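Local coordinates for Oxidored_FMN domain-containing protein ([Pseudomonas] geniculata N1, PDB 6L6J) that acts as an amine oxidase on 6-hydroxypseudooxynicotine, probably passing electrons through its bound FMN and [4Fe-4S] cluster, at residues Asp165-Tyr170 and Ser209-Ala214; Asp147-Tyr152 and Val201-Glu206; Arg158-Gly163 and Asp217-Ala222; Val26-Thr31 and Leu255-Val260. All coordinates share one frame; numbering follows the deposited sequence.

Contact 1 of 4, residues Asp165-Tyr170 and Ser209-Ala214; sequences DIVYVY and SDVKDA. With FMN (flavin mononucleotide), chain B.
Val167 and Val169, on strand 166-171, receive Val211 of helix 197-215 in the strand-against-helix packing of a TIM barrel. The strand is the fourth of eight parallel strands in the barrel wall, and the helix lies outside it. The contact between the two segments is apolar and buried, with no hydrogen bond crossing it. Val211 shares its two methyls between two partners: its CG1 lies 4.1 Å from Val167 CG1, and its CG2 lies 3.9 Å from Val169 CG2. The torsion of Val211 explains this division, for with CG1 anti to the backbone N (chi1 -179°) CG2 is anti to the carbonyl carbon, and the two methyls diverge, one toward each strand residue. Val169 and Val211 lie alongside each other, pointing opposite ways, whereas Val167 meets the helix residue at a slant. Valine suits Val167 and Val169 because its beta-branch favours strand geometry and fills space close to the backbone; at Val211 the same branch gives each strand residue a methyl. Ala156 of helix 142-162 touches both Val167 and Val211, so a second helix shares this apolar layer.

On the inner side of the strand, the CB of Tyr168 points away from the helix, and Tyr170 lies in the FMN pocket. Its phenol, extended from the backbone, offers a flat apolar surface with a polar end, and the hydroxyl is hydrogen-bonded to His173 ND1. FMN O2 lies obliquely to the Tyr170 ring, 3.4 Å from Tyr170 CE1.

Contact 2 of 4, residues Asp147-Tyr152 and Val201-Glu206; sequences DFRRWY and VRLLRE. With SO4 (sulfate ion), chain F.
The helical turns that carry Phe148 and Arg149 run in much the same direction as those of Leu203 and Glu206, the N-to-C axes of the two short segments diverging by 34°. These axes come no closer than 11.3 Å, and the nearest alpha carbons, Arg149 CA and Glu206 CA, are 7.9 Å apart. In segment 201-206 the amides of Leu203 and Leu204 miss the usual helical bond, and the helix bends there. Such spacing favours large side chains. Leu203 reaches across with CD1, which lies 3.8 Å from Phe148 CE1 in an oblique approach to the ring; Leu178 of helix 177-182 touches both residues. Here two outer helices of the TIM barrel, 142-162 and 197-215, flank strand 166-171 and pack side by side.

Nearer solvent, Arg149 bends at its third torsion (chi3 60°) and lays one guanidinium face over Glu206, whose CB sits 4.0 Å above the centre of that plane. Arg149 NH1 and Glu206 OE1, 3.6 Å apart, form a purely electrostatic salt bridge, the oxygen sitting far off the guanidinium plane. Directed bonds go to others: Arg149 NE pairs with Asp210 OD2, and Glu206 OE1 is hydrogen-bonded to Tyr193 OH.

Away from Leu203 and Glu206, a sulfate, probably a crystallisation additive, lies at the edges of the Arg150 guanidinium and the Trp151 indole. Arg150 NH1 donates to sulfate O1 at 2.8 Å, Trp151 NE1 donates to sulfate O3 at 3.2 Å, and His64 NE2 also binds the ion.

Contact 3 of 4, residues Arg158-Gly163 and Asp217-Ala222; sequences RAKRAG and DTCAVA
Lys160 stretches from the last turns of helix 142-162 across the loop Asp217-Cys219, which leads into strand 220-229, at the end of the TIM barrel where the strands begin. The lysine meets both Thr218 and Asp217 at about a right angle, so its chain passes over them and does not run alongside. The lower part of the chain is apolar: Lys160 CG rests 3.6 Å from Cys219 SG, and the thiol, compact and hardly polar, suits this buried spot beneath the methylenes. Farther out, the chain bends at its third and fourth torsions, which turns the ammonium to the loop. There Lys160 NZ donates a hydrogen bond to Thr218 OG1 at 2.7 Å, and a long salt bridge of 3.6 Å joins Lys160 NZ to Asp217 OD1. The threonine hydroxyl is set for this between its own backbone N and carbonyl carbon (chi1 56°), while its CB points toward the helix. With a methionine in place of Lys160, the methylenes over the thiol could remain, but the Thr218 hydroxyl would probably lose its donor and the Asp217 carboxylate a nearby positive charge. Lysine fits because it combines a long greasy stem with a charge that reaches the protein surface. Asp217 OD1 also accepts a weak bond from Thr218 N.

Gly163 is the first residue to leave the helical angles, in a Schellman motif, where a positive phi of 105° is easy only for a residue without a side chain; Gly163 N bonds to Ala159 O at 3.2 Å and, weakly, to Lys160 O.

Contact 4 of 4, residues Val26-Thr31 and Leu255-Val260; sequences VVPHAT and LWDVNV. With FMN (flavin mononucleotide), chain B.
Val27 stands between Asp257 and the cofactor, one methyl for each: Val27 CG1 lies 3.5 Å from Asp257 OD2, and Val27 CG2 lies 3.5 Å from FMN O2'. A branched apolar residue can thus pack against the buried carboxylate with one methyl and the ribityl chain with the other. The carboxylate is satisfied by others, OD1 by a salt bridge to Arg224 and OD2 by Tyr168 OH.

Pro28 follows, its CD 3.9 Å from Asp257 OD2. Its carbonyl is given to the cofactor, FMN O2' donating to Pro28 O at 2.6 Å.

His29 turns its CG between its backbone N and carbonyl carbon (chi1 89°), with CB 3.5 Å from FMN C5A; FMN C6 lies off the imidazole edge, near the ring plane. Its ND1 donates to Ala30 O at 3.2 Å, from 61° above the carbonyl plane, which probably helps to orient the ring. With an alanine here, the Ala30 carbonyl is likely to lose this donor and the flavin the imidazole edge beside its benzenoid ring.

At Ala30 the chain runs close to the flavin, and a small side chain suits the place, Ala30 CB being 3.6 Å from FMN N5. On the opposing strand Asn259 also belongs to the pocket. Loops following barrel strands gather here around FMN, as in the flavin site of TIM-barrel NADH:flavin oxidoreductases.

From the N terminus, the first segment reached is 26-31, at the end of the first barrel strand and in the loop after it; its partner is 255-260, on the sixth, where contact 4 closes the longest loop. The other three contacts all lie within that loop. Helix 142-162 supplies 147-152 and then 158-163, and strand 166-171 supplies 165-170. Contact 2 closes first, at 201-206, contact 1 at 209-214 and contact 3 at 217-222. Contact 1 therefore nests within contact 3, while contact 2 crosses both. Together contacts 1 to 3 bind two outer helices to each other, to the fourth strand and to the loop leading into the fifth, whereas contact 4 spans the barrel beside FMN.

Contact 1 of 4, residues Asp165-Tyr170 and Ser209-Ala214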
# COMPACT_ATOMS: atom_id res chain seq x y z
N ASP A 165 10.20 -23.47 4.21
CA ASP A 165 9.51 -24.59 3.51
C ASP A 165 9.54 -24.36 2.00
O ASP A 165 9.51 -25.37 1.25
CB ASP A 165 8.07 -24.72 4.00
CG ASP A 165 8.00 -24.93 5.50
OD1 ASP A 165 8.44 -26.01 5.98
OD2 ASP A 165 7.54 -23.99 6.19
N ILE A 166 9.52 -23.08 1.60
CA ILE A 166 9.39 -22.61 0.19
C ILE A 166 10.51 -21.61 -0.07
O ILE A 166 10.53 -20.55 0.60
CB ILE A 166 8.00 -21.99 -0.07
CG1 ILE A 166 6.86 -22.90 0.40
CG2 ILE A 166 7.85 -21.62 -1.54
CD1 ILE A 166 5.51 -22.20 0.52
N VAL A 167 11.38 -21.93 -1.03
CA VAL A 167 12.57 -21.10 -1.40
C VAL A 167 12.33 -20.62 -2.83
O VAL A 167 12.08 -21.49 -3.68
CB VAL A 167 13.85 -21.93 -1.24
CG1 VAL A 167 15.10 -21.22 -1.73
CG2 VAL A 167 14.04 -22.38 0.20
N TYR A 168 12.39 -19.30 -3.08
CA TYR A 168 11.98 -18.66 -4.36
C TYR A 168 13.18 -18.50 -5.31
O TYR A 168 14.37 -18.45 -4.86
CB TYR A 168 11.30 -17.30 -4.17
CG TYR A 168 9.80 -17.35 -3.98
CD1 TYR A 168 9.21 -17.64 -2.76
CD2 TYR A 168 8.95 -17.03 -5.03
CE1 TYR A 168 7.84 -17.64 -2.58
CE2 TYR A 168 7.58 -17.02 -4.86
CZ TYR A 168 7.01 -17.33 -3.64
OH TYR A 168 5.64 -17.35 -3.50
N VAL A 169 12.87 -18.44 -6.61
CA VAL A 169 13.75 -17.91 -7.68
C VAL A 169 13.03 -16.69 -8.25
O VAL A 169 11.90 -16.85 -8.73
CB VAL A 169 14.06 -18.97 -8.75
CG1 VAL A 169 14.37 -18.37 -10.10
CG2 VAL A 169 15.20 -19.88 -8.31
N TYR A 170 13.59 -15.49 -8.11
CA TYR A 170 12.83 -14.23 -8.28
C TYR A 170 13.15 -13.63 -9.63
O TYR A 170 14.32 -13.25 -9.88
CB TYR A 170 13.15 -13.25 -7.16
CG TYR A 170 12.42 -11.94 -7.24
CD1 TYR A 170 11.04 -11.91 -7.22
CD2 TYR A 170 13.09 -10.74 -7.28
CE1 TYR A 170 10.34 -10.71 -7.26
CE2 TYR A 170 12.41 -9.54 -7.31
CZ TYR A 170 11.03 -9.52 -7.30
OH TYR A 170 10.34 -8.36 -7.34
N SER A 209 17.23 -24.73 -11.68
CA SER A 209 17.82 -26.10 -11.63
C SER A 209 18.82 -26.20 -10.47
O SER A 209 18.80 -27.25 -9.79
CB SER A 209 18.46 -26.46 -12.95
OG SER A 209 19.40 -27.52 -12.82
N ASP A 210 19.69 -25.20 -10.26
CA ASP A 210 20.73 -25.25 -9.19
C ASP A 210 20.06 -25.28 -7.82
O ASP A 210 20.51 -26.05 -6.97
CB ASP A 210 21.73 -24.11 -9.29
CG ASP A 210 22.65 -24.28 -10.48
OD1 ASP A 210 22.51 -25.32 -11.17
OD2 ASP A 210 23.46 -23.36 -10.72
N VAL A 211 19.02 -24.49 -7.65
CA VAL A 211 18.29 -24.34 -6.35
C VAL A 211 17.49 -25.63 -6.11
O VAL A 211 17.48 -26.15 -4.96
CB VAL A 211 17.40 -23.10 -6.37
CG1 VAL A 211 16.69 -22.94 -5.04
CG2 VAL A 211 18.17 -21.83 -6.72
N LYS A 212 16.86 -26.17 -7.15
CA LYS A 212 16.10 -27.44 -7.07
C LYS A 212 17.07 -28.55 -6.63
O LYS A 212 16.73 -29.28 -5.70
CB LYS A 212 15.38 -27.73 -8.38
CG LYS A 212 13.93 -28.16 -8.20
CD LYS A 212 13.23 -28.46 -9.50
CE LYS A 212 12.44 -29.76 -9.45
NZ LYS A 212 12.10 -30.23 -10.82
N ASP A 213 18.25 -28.63 -7.23
CA ASP A 213 19.25 -29.68 -6.87
C ASP A 213 19.71 -29.42 -5.44
O ASP A 213 19.89 -30.38 -4.69
CB ASP A 213 20.41 -29.75 -7.87
CG ASP A 213 19.97 -29.88 -9.33
OD1 ASP A 213 18.82 -30.38 -9.58
OD2 ASP A 213 20.75 -29.44 -10.23
N ALA A 214 19.86 -28.15 -5.07
CA ALA A 214 20.37 -27.71 -3.75
C ALA A 214 19.41 -28.14 -2.63
O ALA A 214 19.88 -28.78 -1.68
CB ALA A 214 20.61 -26.22 -3.77
N1 FMN B . 6.47 -8.12 -4.33
C2 FMN B . 7.69 -8.76 -4.35
O2 FMN B . 7.86 -9.64 -5.19
N3 FMN B . 8.69 -8.52 -3.49
C4 FMN B . 8.56 -7.59 -2.53
O4 FMN B . 9.49 -7.37 -1.74
C4A FMN B . 7.29 -6.82 -2.44
N5 FMN B . 7.10 -5.88 -1.49
C5A FMN B . 5.90 -5.26 -1.41
C6 FMN B . 5.67 -4.34 -0.39
C7 FMN B . 4.43 -3.73 -0.30
C7M FMN B . 4.22 -2.71 0.75
C8 FMN B . 3.35 -4.07 -1.23
C8M FMN B . 2.01 -3.40 -1.17
C9 FMN B . 3.56 -4.98 -2.24
C9A FMN B . 4.79 -5.61 -2.37
N10 FMN B . 5.00 -6.57 -3.36
C10 FMN B . 6.23 -7.18 -3.41
C1' FMN B . 3.95 -6.97 -4.34
C2' FMN B . 2.98 -7.97 -3.72
O2' FMN B . 3.71 -9.16 -3.49
C3' FMN B . 1.81 -8.28 -4.61
O3' FMN B . 2.29 -8.93 -5.79
C4' FMN B . 0.99 -7.06 -5.01
O4' FMN B . 0.78 -6.19 -3.87
C5' FMN B . -0.34 -7.47 -5.64
O5' FMN B . -1.08 -8.19 -4.68
P FMN B . -2.18 -7.45 -3.75
O1P FMN B . -3.24 -6.93 -4.69
O2P FMN B . -2.63 -8.55 -2.84
O3P FMN B . -1.41 -6.34 -3.03

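Contact 2 of 4, residues Asp147-Tyr152 and Val201-Glu206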
# COMPACT_ATOMS: atom_id res chain seq x y z
N ASP A 147 29.73 -17.20 -10.41
CA ASP A 147 29.69 -16.71 -9.00
C ASP A 147 28.24 -16.47 -8.58
O ASP A 147 27.89 -16.77 -7.45
CB ASP A 147 30.53 -15.44 -8.81
CG ASP A 147 32.03 -15.66 -8.88
OD1 ASP A 147 32.45 -16.80 -9.10
OD2 ASP A 147 32.77 -14.67 -8.70
N PHE A 148 27.41 -15.94 -9.47
CA PHE A 148 26.00 -15.57 -9.18
C PHE A 148 25.19 -16.84 -8.84
O PHE A 148 24.35 -16.80 -7.91
CB PHE A 148 25.42 -14.75 -10.34
CG PHE A 148 23.91 -14.72 -10.40
CD1 PHE A 148 23.21 -15.77 -10.96
CD2 PHE A 148 23.20 -13.64 -9.92
CE1 PHE A 148 21.83 -15.73 -11.03
CE2 PHE A 148 21.82 -13.59 -9.99
CZ PHE A 148 21.14 -14.64 -10.55
N ARG A 149 25.42 -17.92 -9.59
CA ARG A 149 24.75 -19.22 -9.37
C ARG A 149 25.21 -19.81 -8.04
O ARG A 149 24.35 -20.32 -7.30
CB ARG A 149 25.03 -20.14 -10.55
CG ARG A 149 24.33 -19.72 -11.84
CD ARG A 149 24.83 -20.54 -13.00
NE ARG A 149 24.59 -21.97 -12.81
CZ ARG A 149 25.00 -22.91 -13.65
NH1 ARG A 149 25.70 -22.60 -14.72
NH2 ARG A 149 24.71 -24.18 -13.42
N ARG A 150 26.50 -19.72 -7.74
CA ARG A 150 27.07 -20.08 -6.42
C ARG A 150 26.25 -19.33 -5.36
O ARG A 150 25.67 -20.02 -4.51
CB ARG A 150 28.58 -19.80 -6.39
CG ARG A 150 29.29 -20.17 -5.09
CD ARG A 150 30.80 -19.93 -5.17
NE ARG A 150 31.19 -18.58 -5.62
CZ ARG A 150 31.36 -17.53 -4.81
NH1 ARG A 150 31.18 -17.64 -3.51
NH2 ARG A 150 31.71 -16.36 -5.32
N TRP A 151 26.11 -18.00 -5.47
CA TRP A 151 25.39 -17.15 -4.47
C TRP A 151 23.97 -17.67 -4.27
O TRP A 151 23.51 -17.72 -3.13
CB TRP A 151 25.34 -15.66 -4.85
CG TRP A 151 26.65 -15.01 -5.18
CD1 TRP A 151 27.89 -15.36 -4.73
CD2 TRP A 151 26.84 -13.87 -6.03
NE1 TRP A 151 28.84 -14.53 -5.28
CE2 TRP A 151 28.22 -13.61 -6.08
CE3 TRP A 151 25.97 -13.04 -6.75
CZ2 TRP A 151 28.76 -12.57 -6.84
CZ3 TRP A 151 26.51 -12.04 -7.53
CH2 TRP A 151 27.88 -11.80 -7.57
N TYR A 152 23.28 -18.01 -5.36
CA TYR A 152 21.84 -18.39 -5.31
C TYR A 152 21.75 -19.72 -4.57
O TYR A 152 21.25 -19.73 -3.46
CB TYR A 152 21.20 -18.40 -6.71
CG TYR A 152 19.93 -17.59 -6.79
CD1 TYR A 152 18.88 -17.83 -5.91
CD2 TYR A 152 19.77 -16.59 -7.72
CE1 TYR A 152 17.71 -17.09 -5.96
CE2 TYR A 152 18.60 -15.85 -7.79
CZ TYR A 152 17.56 -16.09 -6.90
OH TYR A 152 16.41 -15.36 -6.94
N VAL A 201 16.87 -16.79 -21.62
CA VAL A 201 16.19 -17.54 -20.52
C VAL A 201 17.21 -18.43 -19.77
O VAL A 201 16.87 -18.88 -18.68
CB VAL A 201 15.01 -18.36 -21.06
CG1 VAL A 201 15.44 -19.74 -21.56
CG2 VAL A 201 13.91 -18.48 -20.01
N ARG A 202 18.40 -18.65 -20.34
CA ARG A 202 19.44 -19.59 -19.82
C ARG A 202 19.72 -19.32 -18.33
O ARG A 202 19.86 -20.30 -17.55
CB ARG A 202 20.73 -19.45 -20.63
CG ARG A 202 21.85 -20.38 -20.18
CD ARG A 202 23.09 -20.37 -21.08
NE ARG A 202 22.74 -20.34 -22.49
CZ ARG A 202 22.19 -21.35 -23.17
NH1 ARG A 202 21.95 -22.50 -22.57
NH2 ARG A 202 21.87 -21.20 -24.44
N LEU A 203 19.83 -18.05 -17.93
CA LEU A 203 20.26 -17.76 -16.54
C LEU A 203 19.14 -18.17 -15.59
O LEU A 203 19.46 -18.78 -14.54
CB LEU A 203 20.61 -16.28 -16.39
CG LEU A 203 21.25 -15.91 -15.05
CD1 LEU A 203 22.24 -16.97 -14.59
CD2 LEU A 203 21.93 -14.56 -15.13
N LEU A 204 17.88 -17.87 -15.94
CA LEU A 204 16.68 -18.24 -15.15
C LEU A 204 16.58 -19.76 -15.03
O LEU A 204 16.32 -20.23 -13.92
CB LEU A 204 15.41 -17.66 -15.78
CG LEU A 204 14.11 -18.13 -15.11
CD1 LEU A 204 14.09 -17.76 -13.63
CD2 LEU A 204 12.90 -17.57 -15.80
N ARG A 205 16.74 -20.50 -16.14
CA ARG A 205 16.69 -21.99 -16.16
C ARG A 205 17.84 -22.54 -15.30
O ARG A 205 17.56 -23.29 -14.37
CB ARG A 205 16.70 -22.50 -17.61
CG ARG A 205 17.27 -23.90 -17.83
CD ARG A 205 17.54 -24.20 -19.30
NE ARG A 205 16.31 -24.59 -19.99
CZ ARG A 205 15.86 -24.08 -21.14
NH1 ARG A 205 16.53 -23.14 -21.79
NH2 ARG A 205 14.72 -24.53 -21.64
N GLU A 206 19.08 -22.17 -15.61
CA GLU A 206 20.31 -22.67 -14.91
C GLU A 206 20.23 -22.40 -13.39
O GLU A 206 20.70 -23.23 -12.63
CB GLU A 206 21.56 -22.00 -15.48
CG GLU A 206 21.95 -22.50 -16.86
CD GLU A 206 23.23 -21.87 -17.36
OE1 GLU A 206 23.56 -20.75 -16.92
OE2 GLU A 206 23.91 -22.51 -18.18
S SO4 F . 31.98 -13.96 -3.07
O1 SO4 F . 31.22 -15.03 -2.46
O2 SO4 F . 33.36 -14.03 -2.61
O3 SO4 F . 31.92 -14.10 -4.51
O4 SO4 F . 31.42 -12.69 -2.67

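Contact 3 of 4, residues Arg158-Gly163 and Asp217-Ala222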
# COMPACT_ATOMS: atom_id res chain seq x y z
N ARG A 158 21.36 -21.93 2.86
CA ARG A 158 21.21 -21.16 4.12
C ARG A 158 19.73 -21.12 4.52
O ARG A 158 19.43 -21.28 5.74
CB ARG A 158 21.77 -19.75 3.99
CG ARG A 158 23.29 -19.67 3.91
CD ARG A 158 23.80 -18.23 4.02
NE ARG A 158 25.23 -18.16 3.70
CZ ARG A 158 25.72 -18.02 2.46
NH1 ARG A 158 24.93 -17.86 1.42
NH2 ARG A 158 27.03 -18.02 2.29
N ALA A 159 18.83 -20.92 3.55
CA ALA A 159 17.37 -20.84 3.78
C ALA A 159 16.84 -22.18 4.32
O ALA A 159 15.99 -22.15 5.20
CB ALA A 159 16.66 -20.42 2.51
N LYS A 160 17.32 -23.31 3.78
CA LYS A 160 16.97 -24.68 4.25
C LYS A 160 17.32 -24.79 5.74
O LYS A 160 16.43 -25.09 6.52
CB LYS A 160 17.70 -25.75 3.42
CG LYS A 160 17.05 -27.12 3.39
CD LYS A 160 18.04 -28.21 3.01
CE LYS A 160 17.48 -29.34 2.18
NZ LYS A 160 17.21 -30.53 3.02
N ARG A 161 18.57 -24.45 6.09
CA ARG A 161 19.13 -24.48 7.46
C ARG A 161 18.28 -23.62 8.41
O ARG A 161 18.17 -23.96 9.58
CB ARG A 161 20.58 -23.99 7.46
CG ARG A 161 21.59 -24.93 6.80
CD ARG A 161 22.99 -24.79 7.40
NE ARG A 161 22.92 -24.92 8.87
CZ ARG A 161 23.62 -24.21 9.77
NH1 ARG A 161 24.52 -23.31 9.38
NH2 ARG A 161 23.41 -24.42 11.07
N ALA A 162 17.70 -22.53 7.91
CA ALA A 162 16.84 -21.60 8.67
C ALA A 162 15.46 -22.25 8.93
O ALA A 162 14.78 -21.88 9.92
CB ALA A 162 16.75 -20.31 7.88
N GLY A 163 15.04 -23.15 8.04
CA GLY A 163 13.81 -23.95 8.17
C GLY A 163 12.67 -23.50 7.27
O GLY A 163 11.53 -23.96 7.52
N ASP A 217 14.67 -31.68 -2.21
CA ASP A 217 14.23 -32.93 -1.52
C ASP A 217 13.17 -32.57 -0.47
O ASP A 217 12.15 -33.26 -0.43
CB ASP A 217 15.40 -33.73 -0.94
CG ASP A 217 16.53 -32.92 -0.29
OD1 ASP A 217 16.47 -31.66 -0.32
OD2 ASP A 217 17.47 -33.56 0.25
N THR A 218 13.38 -31.51 0.31
CA THR A 218 12.56 -31.13 1.51
C THR A 218 11.93 -29.73 1.39
O THR A 218 10.94 -29.47 2.10
CB THR A 218 13.43 -31.19 2.77
OG1 THR A 218 14.57 -30.35 2.58
CG2 THR A 218 13.85 -32.60 3.11
N CYS A 219 12.50 -28.82 0.59
CA CYS A 219 11.91 -27.48 0.31
C CYS A 219 11.27 -27.47 -1.08
O CYS A 219 11.90 -27.98 -2.03
CB CYS A 219 12.95 -26.38 0.37
SG CYS A 219 13.83 -26.35 1.94
N ALA A 220 10.06 -26.93 -1.20
CA ALA A 220 9.47 -26.56 -2.50
C ALA A 220 10.29 -25.41 -3.10
O ALA A 220 10.77 -24.54 -2.34
CB ALA A 220 8.03 -26.17 -2.32
N VAL A 221 10.51 -25.41 -4.41
CA VAL A 221 11.21 -24.31 -5.14
C VAL A 221 10.18 -23.53 -5.95
O VAL A 221 9.63 -24.12 -6.90
CB VAL A 221 12.30 -24.87 -6.05
CG1 VAL A 221 13.09 -23.76 -6.69
CG2 VAL A 221 13.19 -25.83 -5.26
N ALA A 222 9.89 -22.29 -5.55
CA ALA A 222 8.87 -21.43 -6.20
C ALA A 222 9.55 -20.54 -7.25
O ALA A 222 10.71 -20.20 -7.10
CB ALA A 222 8.15 -20.62 -5.16

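Contact 4 of 4, residues Val26-Thr31 and Leu255-Val260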
# COMPACT_ATOMS: atom_id res chain seq x y z
N VAL A 26 0.26 -15.80 1.52
CA VAL A 26 0.77 -14.40 1.65
C VAL A 26 2.03 -14.30 0.79
O VAL A 26 3.05 -14.94 1.14
CB VAL A 26 1.03 -14.00 3.11
CG1 VAL A 26 1.60 -12.59 3.19
CG2 VAL A 26 -0.23 -14.13 3.95
N VAL A 27 1.93 -13.53 -0.29
CA VAL A 27 3.01 -13.39 -1.31
C VAL A 27 4.08 -12.47 -0.73
O VAL A 27 3.81 -11.71 0.19
CB VAL A 27 2.46 -12.89 -2.65
CG1 VAL A 27 1.74 -14.00 -3.38
CG2 VAL A 27 1.54 -11.68 -2.49
N PRO A 28 5.33 -12.56 -1.23
CA PRO A 28 6.42 -11.72 -0.72
C PRO A 28 6.01 -10.25 -0.82
O PRO A 28 5.60 -9.83 -1.89
CB PRO A 28 7.63 -11.99 -1.63
CG PRO A 28 7.28 -13.22 -2.43
CD PRO A 28 5.77 -13.44 -2.32
N HIS A 29 6.10 -9.52 0.28
CA HIS A 29 5.87 -8.06 0.32
C HIS A 29 6.74 -7.46 1.43
O HIS A 29 6.65 -7.96 2.61
CB HIS A 29 4.37 -7.75 0.44
CG HIS A 29 3.88 -7.66 1.84
ND1 HIS A 29 4.23 -6.62 2.66
CD2 HIS A 29 3.05 -8.46 2.55
CE1 HIS A 29 3.65 -6.78 3.84
NE2 HIS A 29 2.90 -7.90 3.79
N ALA A 30 7.57 -6.48 1.05
CA ALA A 30 8.54 -5.78 1.93
C ALA A 30 7.77 -5.09 3.05
O ALA A 30 6.66 -4.61 2.80
CB ALA A 30 9.35 -4.78 1.16
N THR A 31 8.38 -5.05 4.23
CA THR A 31 7.82 -4.37 5.43
C THR A 31 8.71 -3.19 5.85
O THR A 31 8.28 -2.45 6.77
CB THR A 31 7.64 -5.37 6.58
OG1 THR A 31 8.82 -6.18 6.58
CG2 THR A 31 6.39 -6.21 6.42
N LEU A 255 6.01 -24.63 -7.68
CA LEU A 255 5.00 -23.54 -7.60
C LEU A 255 5.37 -22.46 -8.61
O LEU A 255 6.56 -22.08 -8.66
CB LEU A 255 4.98 -22.98 -6.17
CG LEU A 255 4.06 -21.78 -5.87
CD1 LEU A 255 2.62 -22.20 -5.65
CD2 LEU A 255 4.54 -21.05 -4.62
N TRP A 256 4.39 -22.01 -9.39
CA TRP A 256 4.44 -20.76 -10.19
C TRP A 256 3.74 -19.65 -9.40
O TRP A 256 2.51 -19.77 -9.19
CB TRP A 256 3.79 -20.96 -11.55
CG TRP A 256 4.64 -21.75 -12.49
CD1 TRP A 256 4.56 -23.08 -12.75
CD2 TRP A 256 5.71 -21.24 -13.30
NE1 TRP A 256 5.51 -23.44 -13.67
CE2 TRP A 256 6.23 -22.33 -14.02
CE3 TRP A 256 6.26 -19.97 -13.51
CZ2 TRP A 256 7.29 -22.20 -14.91
CZ3 TRP A 256 7.31 -19.84 -14.40
CH2 TRP A 256 7.81 -20.94 -15.09
N ASP A 257 4.49 -18.62 -8.98
CA ASP A 257 3.93 -17.36 -8.41
C ASP A 257 3.94 -16.28 -9.50
O ASP A 257 5.06 -15.84 -9.88
CB ASP A 257 4.69 -16.92 -7.15
CG ASP A 257 4.02 -15.76 -6.44
OD1 ASP A 257 3.22 -15.03 -7.08
OD2 ASP A 257 4.29 -15.59 -5.24
N VAL A 258 2.76 -15.88 -10.01
CA VAL A 258 2.68 -15.09 -11.29
C VAL A 258 1.88 -13.79 -11.10
O VAL A 258 0.77 -13.81 -10.51
CB VAL A 258 2.16 -15.92 -12.49
CG1 VAL A 258 3.17 -16.98 -12.92
CG2 VAL A 258 0.78 -16.52 -12.24
N ASN A 259 2.45 -12.72 -11.64
CA ASN A 259 1.94 -11.33 -11.54
C ASN A 259 2.38 -10.53 -12.77
O ASN A 259 2.95 -11.14 -13.70
CB ASN A 259 2.37 -10.71 -10.20
CG ASN A 259 3.85 -10.42 -10.13
OD1 ASN A 259 4.61 -10.77 -11.04
ND2 ASN A 259 4.27 -9.79 -9.03
N VAL A 260 2.15 -9.21 -12.78
CA VAL A 260 2.49 -8.31 -13.92
C VAL A 260 3.70 -7.43 -13.54
O VAL A 260 3.75 -6.91 -12.39
CB VAL A 260 1.28 -7.47 -14.36
CG1 VAL A 260 0.13 -8.37 -14.79
CG2 VAL A 260 0.81 -6.51 -13.27
N1 FMN B . 6.47 -8.12 -4.33
C2 FMN B . 7.69 -8.76 -4.35
O2 FMN B . 7.86 -9.64 -5.19
N3 FMN B . 8.69 -8.52 -3.49
C4 FMN B . 8.56 -7.59 -2.53
O4 FMN B . 9.49 -7.37 -1.74
C4A FMN B . 7.29 -6.82 -2.44
N5 FMN B . 7.10 -5.88 -1.49
C5A FMN B . 5.90 -5.26 -1.41
C6 FMN B . 5.67 -4.34 -0.39
C7 FMN B . 4.43 -3.73 -0.30
C7M FMN B . 4.22 -2.71 0.75
C8 FMN B . 3.35 -4.07 -1.23
C8M FMN B . 2.01 -3.40 -1.17
C9 FMN B . 3.56 -4.98 -2.24
C9A FMN B . 4.79 -5.61 -2.37
N10 FMN B . 5.00 -6.57 -3.36
C10 FMN B . 6.23 -7.18 -3.41
C1' FMN B . 3.95 -6.97 -4.34
C2' FMN B . 2.98 -7.97 -3.72
O2' FMN B . 3.71 -9.16 -3.49
C3' FMN B . 1.81 -8.28 -4.61
O3' FMN B . 2.29 -8.93 -5.79
C4' FMN B . 0.99 -7.06 -5.01
O4' FMN B . 0.78 -6.19 -3.87
C5' FMN B . -0.34 -7.47 -5.64
O5' FMN B . -1.08 -8.19 -4.68
P FMN B . -2.18 -7.45 -3.75
O1P FMN B . -3.24 -6.93 -4.69
O2P FMN B . -2.63 -8.55 -2.84
O3P FMN B . -1.41 -6.34 -3.03